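PDB 3LYE: oxaloacetate acetyl hydrolase from Cryphonectria parasitica, which belongs to the phosphoenolpyruvate phosphomutase family of TIM-barrel enzymes and binds calcium ions. Local coordinates for residues A38-T52 / I81-D94. Sequence-based numbering, arbitrary orientation.
With CA (calcium ion), chain B; CA (calcium ion), chain D.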
loop_
_atom_site.group_PDB
_atom_site.type_symbol
_atom_site.label_atom_id
_atom_site.label_comp_id
_atom_site.label_asym_id
_atom_site.label_seq_id
_atom_site.Cartn_x
_atom_site.Cartn_y
_atom_site.Cartn_z
ATOM N N ALA A 38 -12.872 13.532 7.369
ATOM C CA ALA A 38 -12.183 14.691 6.826
ATOM C C ALA A 38 -13.082 15.515 5.898
ATOM O O ALA A 38 -13.134 16.753 5.983
ATOM C CB ALA A 38 -10.928 14.262 6.088
ATOM N N ARG A 39 -13.812 14.838 5.019
ATOM C CA ARG A 39 -14.704 15.544 4.094
ATOM C C ARG A 39 -15.802 16.292 4.859
ATOM O O ARG A 39 -16.232 17.356 4.440
ATOM C CB ARG A 39 -15.333 14.552 3.118
ATOM C CG ARG A 39 -14.414 14.079 2.006
ATOM C CD ARG A 39 -14.088 15.162 0.994
ATOM N NE ARG A 39 -13.554 14.544 -0.210
ATOM C CZ ARG A 39 -13.218 15.206 -1.305
ATOM N NH1 ARG A 39 -12.764 14.528 -2.337
ATOM N NH2 ARG A 39 -13.332 16.527 -1.353
ATOM N N THR A 40 -16.240 15.724 5.972
ATOM C CA THR A 40 -17.292 16.373 6.761
ATOM C C THR A 40 -16.743 17.657 7.404
ATOM O O THR A 40 -17.382 18.708 7.407
ATOM C CB THR A 40 -17.903 15.447 7.798
ATOM O OG1 THR A 40 -18.408 14.277 7.151
ATOM C CG2 THR A 40 -19.079 16.071 8.493
ATOM N N ALA A 41 -15.546 17.582 7.964
ATOM C CA ALA A 41 -14.918 18.763 8.553
ATOM C C ALA A 41 -14.733 19.844 7.483
ATOM O O ALA A 41 -14.888 21.028 7.745
ATOM C CB ALA A 41 -13.609 18.397 9.181
ATOM N N MET A 42 -14.396 19.423 6.264
ATOM C CA MET A 42 -14.212 20.347 5.137
ATOM C C MET A 42 -15.541 20.999 4.757
ATOM O O MET A 42 -15.598 22.204 4.560
ATOM C CB MET A 42 -13.617 19.629 3.926
ATOM C CG MET A 42 -12.200 19.156 4.163
ATOM S SD MET A 42 -11.604 17.872 3.019
ATOM C CE MET A 42 -11.416 18.783 1.516
ATOM N N GLU A 43 -16.600 20.203 4.692
ATOM C CA GLU A 43 -17.933 20.686 4.354
ATOM C C GLU A 43 -18.347 21.794 5.326
ATOM O O GLU A 43 -18.960 22.794 4.932
ATOM C CB GLU A 43 -18.965 19.539 4.549
ATOM C CG GLU A 43 -20.440 19.920 4.439
ATOM C CD GLU A 43 -21.432 18.814 4.836
ATOM O OE1 GLU A 43 -22.659 19.063 4.698
ATOM O OE2 GLU A 43 -21.044 17.722 5.268
ATOM N N LEU A 44 -17.952 21.642 6.584
ATOM C CA LEU A 44 -18.329 22.584 7.634
ATOM C C LEU A 44 -17.447 23.797 7.740
ATOM O O LEU A 44 -17.702 24.681 8.553
ATOM C CB LEU A 44 -18.466 21.843 8.975
ATOM C CG LEU A 44 -19.561 20.761 8.983
ATOM C CD1 LEU A 44 -19.448 19.895 10.233
ATOM C CD2 LEU A 44 -20.955 21.357 8.831
ATOM N N GLY A 45 -16.410 23.870 6.919
ATOM C CA GLY A 45 -15.535 25.016 6.929
ATOM C C GLY A 45 -14.415 25.177 7.930
ATOM O O GLY A 45 -13.913 26.285 8.138
ATOM N N PHE A 46 -14.009 24.087 8.560
ATOM C CA PHE A 46 -12.909 24.143 9.513
ATOM C C PHE A 46 -11.689 24.647 8.737
ATOM O O PHE A 46 -11.476 24.267 7.594
ATOM C CB PHE A 46 -12.701 22.808 10.187
ATOM C CG PHE A 46 -13.706 22.556 11.290
ATOM C CD1 PHE A 46 -13.467 23.008 12.565
ATOM C CD2 PHE A 46 -14.902 21.929 11.037
ATOM C CE1 PHE A 46 -14.380 22.803 13.567
ATOM C CE2 PHE A 46 -15.809 21.756 12.042
ATOM C CZ PHE A 46 -15.536 22.185 13.308
ATOM N N LYS A 47 -10.882 25.460 9.401
ATOM C CA LYS A 47 -9.705 26.087 8.793
ATOM C C LYS A 47 -8.457 25.270 8.821
ATOM O O LYS A 47 -7.495 25.619 8.171
ATOM C CB LYS A 47 -9.468 27.471 9.450
ATOM C CG LYS A 47 -10.656 28.480 9.334
ATOM C CD LYS A 47 -11.234 28.551 7.889
ATOM C CE LYS A 47 -12.165 29.759 7.615
ATOM N NZ LYS A 47 -13.323 29.898 8.533
ATOM N N SER A 48 -8.471 24.198 9.587
ATOM C CA SER A 48 -7.356 23.277 9.719
ATOM C C SER A 48 -7.921 21.981 10.260
ATOM O O SER A 48 -8.918 21.986 10.983
ATOM C CB SER A 48 -6.281 23.806 10.671
ATOM O OG SER A 48 -5.153 22.920 10.643
ATOM N N LEU A 49 -7.297 20.877 9.895
ATOM C CA LEU A 49 -7.722 19.554 10.336
ATOM C C LEU A 49 -6.579 18.886 11.073
ATOM O O LEU A 49 -5.415 19.245 10.862
ATOM C CB LEU A 49 -8.060 18.656 9.141
ATOM C CG LEU A 49 -9.485 18.713 8.576
ATOM C CD1 LEU A 49 -10.166 20.023 8.493
ATOM C CD2 LEU A 49 -9.591 17.949 7.260
ATOM N N TYR A 50 -6.902 17.909 11.918
ATOM C CA TYR A 50 -5.900 17.160 12.650
ATOM C C TYR A 50 -6.136 15.655 12.374
ATOM O O TYR A 50 -7.248 15.133 12.590
ATOM C CB TYR A 50 -6.001 17.392 14.166
ATOM C CG TYR A 50 -5.204 16.447 15.033
ATOM C CD1 TYR A 50 -5.790 15.767 16.074
ATOM C CD2 TYR A 50 -3.854 16.266 14.825
ATOM C CE1 TYR A 50 -5.064 14.926 16.838
ATOM C CE2 TYR A 50 -3.142 15.404 15.561
ATOM C CZ TYR A 50 -3.737 14.766 16.603
ATOM O OH TYR A 50 -2.994 13.953 17.392
ATOM N N MET A 51 -5.141 14.945 11.872
ATOM C CA MET A 51 -5.273 13.518 11.647
ATOM C C MET A 51 -4.727 12.788 12.854
ATOM O O MET A 51 -3.533 12.830 13.165
ATOM C CB MET A 51 -4.496 13.038 10.448
ATOM C CG MET A 51 -4.742 11.552 10.139
ATOM S SD MET A 51 -3.648 10.884 8.880
ATOM C CE MET A 51 -2.248 10.376 9.882
ATOM N N THR A 52 -5.609 12.048 13.506
ATOM C CA THR A 52 -5.253 11.314 14.696
ATOM C C THR A 52 -4.596 9.980 14.432
ATOM O O THR A 52 -4.893 9.289 13.475
ATOM C CB THR A 52 -6.484 11.083 15.588
ATOM O OG1 THR A 52 -7.258 10.042 15.008
ATOM C CG2 THR A 52 -7.298 12.313 15.707
ATOM N N ILE A 81 -5.833 12.434 3.151
ATOM C CA ILE A 81 -6.615 13.514 3.730
ATOM C C ILE A 81 -6.190 14.898 3.319
ATOM O O ILE A 81 -7.027 15.731 2.979
ATOM C CB ILE A 81 -6.613 13.390 5.283
ATOM C CG1 ILE A 81 -7.380 12.144 5.730
ATOM C CG2 ILE A 81 -7.191 14.653 5.932
ATOM C CD1 ILE A 81 -7.106 11.728 7.145
ATOM N N ALA A 82 -4.893 15.161 3.336
ATOM C CA ALA A 82 -4.423 16.490 3.016
ATOM C C ALA A 82 -4.703 16.955 1.631
ATOM O O ALA A 82 -4.808 18.158 1.404
ATOM C CB ALA A 82 -2.904 16.540 3.235
ATOM N N ASN A 83 -4.869 16.009 0.715
ATOM C CA ASN A 83 -5.048 16.326 -0.693
ATOM C C ASN A 83 -6.414 16.162 -1.300
ATOM O O ASN A 83 -6.574 16.267 -2.512
ATOM C CB ASN A 83 -3.943 15.591 -1.483
ATOM C CG ASN A 83 -2.561 15.944 -0.971
ATOM O OD1 ASN A 83 -1.858 15.131 -0.283
ATOM N ND2 ASN A 83 -2.174 17.171 -1.215
ATOM N N LEU A 84 -7.389 15.914 -0.454
ATOM C CA LEU A 84 -8.766 15.779 -0.919
ATOM C C LEU A 84 -9.111 17.033 -1.737
ATOM O O LEU A 84 -9.796 16.937 -2.752
ATOM C CB LEU A 84 -9.721 15.529 0.228
ATOM C CG LEU A 84 -9.553 14.188 0.911
ATOM C CD1 LEU A 84 -10.456 14.104 2.120
ATOM C CD2 LEU A 84 -9.799 13.039 -0.076
ATOM N N ASP A 85 -8.669 18.193 -1.254
ATOM C CA ASP A 85 -8.847 19.438 -1.952
ATOM C C ASP A 85 -7.423 20.041 -2.041
ATOM O O ASP A 85 -6.844 20.418 -1.030
ATOM C CB ASP A 85 -9.815 20.355 -1.223
ATOM C CG ASP A 85 -9.932 21.727 -1.874
ATOM O OD1 ASP A 85 -10.702 22.550 -1.327
ATOM O OD2 ASP A 85 -9.279 21.988 -2.914
ATOM N N PRO A 86 -6.833 20.100 -3.247
ATOM C CA PRO A 86 -5.485 20.688 -3.356
ATOM C C PRO A 86 -5.411 22.127 -2.838
ATOM O O PRO A 86 -4.327 22.619 -2.534
ATOM C CB PRO A 86 -5.230 20.677 -4.868
ATOM C CG PRO A 86 -6.093 19.549 -5.386
ATOM C CD PRO A 86 -7.314 19.571 -4.539
ATOM N N PHE A 87 -6.555 22.800 -2.766
ATOM C CA PHE A 87 -6.609 24.182 -2.303
ATOM C C PHE A 87 -7.314 24.299 -0.971
ATOM O O PHE A 87 -7.680 25.395 -0.569
ATOM C CB PHE A 87 -7.376 24.989 -3.340
ATOM C CG PHE A 87 -6.752 24.937 -4.702
ATOM C CD1 PHE A 87 -5.701 25.775 -5.030
ATOM C CD2 PHE A 87 -7.185 24.009 -5.639
ATOM C CE1 PHE A 87 -5.117 25.707 -6.268
ATOM C CE2 PHE A 87 -6.599 23.953 -6.897
ATOM C CZ PHE A 87 -5.570 24.791 -7.195
ATOM N N GLY A 88 -7.413 23.187 -0.254
ATOM C CA GLY A 88 -8.098 23.158 1.014
ATOM C C GLY A 88 -7.325 23.474 2.266
ATOM O O GLY A 88 -6.231 24.008 2.216
ATOM N N PRO A 89 -7.929 23.173 3.413
ATOM C CA PRO A 89 -7.309 23.476 4.696
ATOM C C PRO A 89 -6.100 22.659 5.053
ATOM O O PRO A 89 -6.023 21.503 4.674
ATOM C CB PRO A 89 -8.427 23.193 5.698
ATOM C CG PRO A 89 -9.294 22.209 5.074
ATOM C CD PRO A 89 -9.220 22.483 3.573
ATOM N N PRO A 90 -5.143 23.280 5.771
ATOM C CA PRO A 90 -3.961 22.549 6.180
ATOM C C PRO A 90 -4.291 21.395 7.134
ATOM O O PRO A 90 -5.248 21.443 7.921
ATOM C CB PRO A 90 -3.128 23.610 6.950
ATOM C CG PRO A 90 -4.044 24.677 7.255
ATOM C CD PRO A 90 -5.090 24.693 6.191
ATOM N N LEU A 91 -3.451 20.372 7.064
ATOM C CA LEU A 91 -3.542 19.211 7.887
ATOM C C LEU A 91 -2.340 19.048 8.849
ATOM O O LEU A 91 -1.190 19.094 8.406
ATOM C CB LEU A 91 -3.541 17.916 7.010
ATOM C CG LEU A 91 -3.694 16.612 7.821
ATOM C CD1 LEU A 91 -5.033 16.514 8.551
ATOM C CD2 LEU A 91 -3.433 15.396 6.921
ATOM N N ILE A 92 -2.630 18.970 10.150
ATOM C CA ILE A 92 -1.625 18.667 11.150
ATOM C C ILE A 92 -1.813 17.150 11.377
ATOM O O ILE A 92 -2.963 16.714 11.575
ATOM C CB ILE A 92 -1.817 19.397 12.465
ATOM C CG1 ILE A 92 -1.586 20.889 12.243
ATOM C CG2 ILE A 92 -0.846 18.843 13.528
ATOM C CD1 ILE A 92 -1.925 21.746 13.440
ATOM N N ALA A 93 -0.741 16.354 11.356
ATOM C CA ALA A 93 -0.843 14.932 11.572
ATOM C C ALA A 93 0.056 14.447 12.680
ATOM O O ALA A 93 1.135 14.976 12.900
ATOM C CB ALA A 93 -0.474 14.175 10.310
ATOM N N ASP A 94 -0.437 13.465 13.421
ATOM C CA ASP A 94 0.369 12.829 14.433
ATOM C C ASP A 94 1.533 12.132 13.717
ATOM O O ASP A 94 1.314 11.559 12.634
ATOM C CB ASP A 94 -0.512 11.733 15.075
ATOM C CG ASP A 94 0.100 11.027 16.267
ATOM O OD1 ASP A 94 1.270 11.287 16.621
ATOM O OD2 ASP A 94 -0.649 10.196 16.863
HETATM CA CA CA B . 0.016 8.716 18.760
HETATM CA CA CA D . -8.704 27.703 -0.417
HETATM O O HOH W 1 -12.224 18.478 -3.136
HETATM O O HOH W 2 -3.235 11.294 17.569
HETATM O O HOH W 3 1.095 10.769 19.246
HETATM O O HOH W 4 1.631 8.116 20.523
HETATM O O HOH W 5 -1.171 7.058 17.647
HETATM O O HOH W 6 -0.940 7.368 20.676
HETATM O O HOH W 7 -1.522 9.906 19.196
#
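Leu-49, Tyr-50 and Met-51 pair in parallel with Leu-91, Ile-92 and Ala-93, forming two neighbouring strands of a TIM barrel joined through helices 53-61 and 71-82 in a beta-alpha-beta crossover. Four backbone hydrogen bonds zip the strands from Leu-49 N on Pro-90 O (2.9 Å) to Asp-94 N on Met-51 O. Pro-90 O is gripped twice, since Ser-48 OG also donates to it from above the carbonyl plane.

On the face carrying Leu-49, Met-51 and Leu-91, the strands are covered by helices 35-43 and 71-82. Met-51 CB lies 4.0 Å from Leu-91 CD1, and Met-51 CG reaches Ile-81 CD1 at 3.8 Å.

Where helix 35-43 packs against the end of helix 71-82, Arg-39 can be followed outward. From its CB, a bend at chi2 (-69°) turns CD back, and CG and CD both meet Leu-84 CD1; beyond them the guanidinium lies over Leu-84, whose CB sits 3.8 Å above the centre of one face. NE bonds Gly-62 O of a second subunit, and NH2 donates to a water that also lies within hydrogen-bonding distance of Leu-84 O.

Toward the barrel mouth, Tyr-50 and Asp-94 run side by side, their ring and carboxylate planes 32° apart. Tyr-50 OH, also hydrogen-bonded to His-121, meets a water 2.7 Å away; that water donates to Asp-94 OD2, the same oxygen that binds calcium at 2.5 Å.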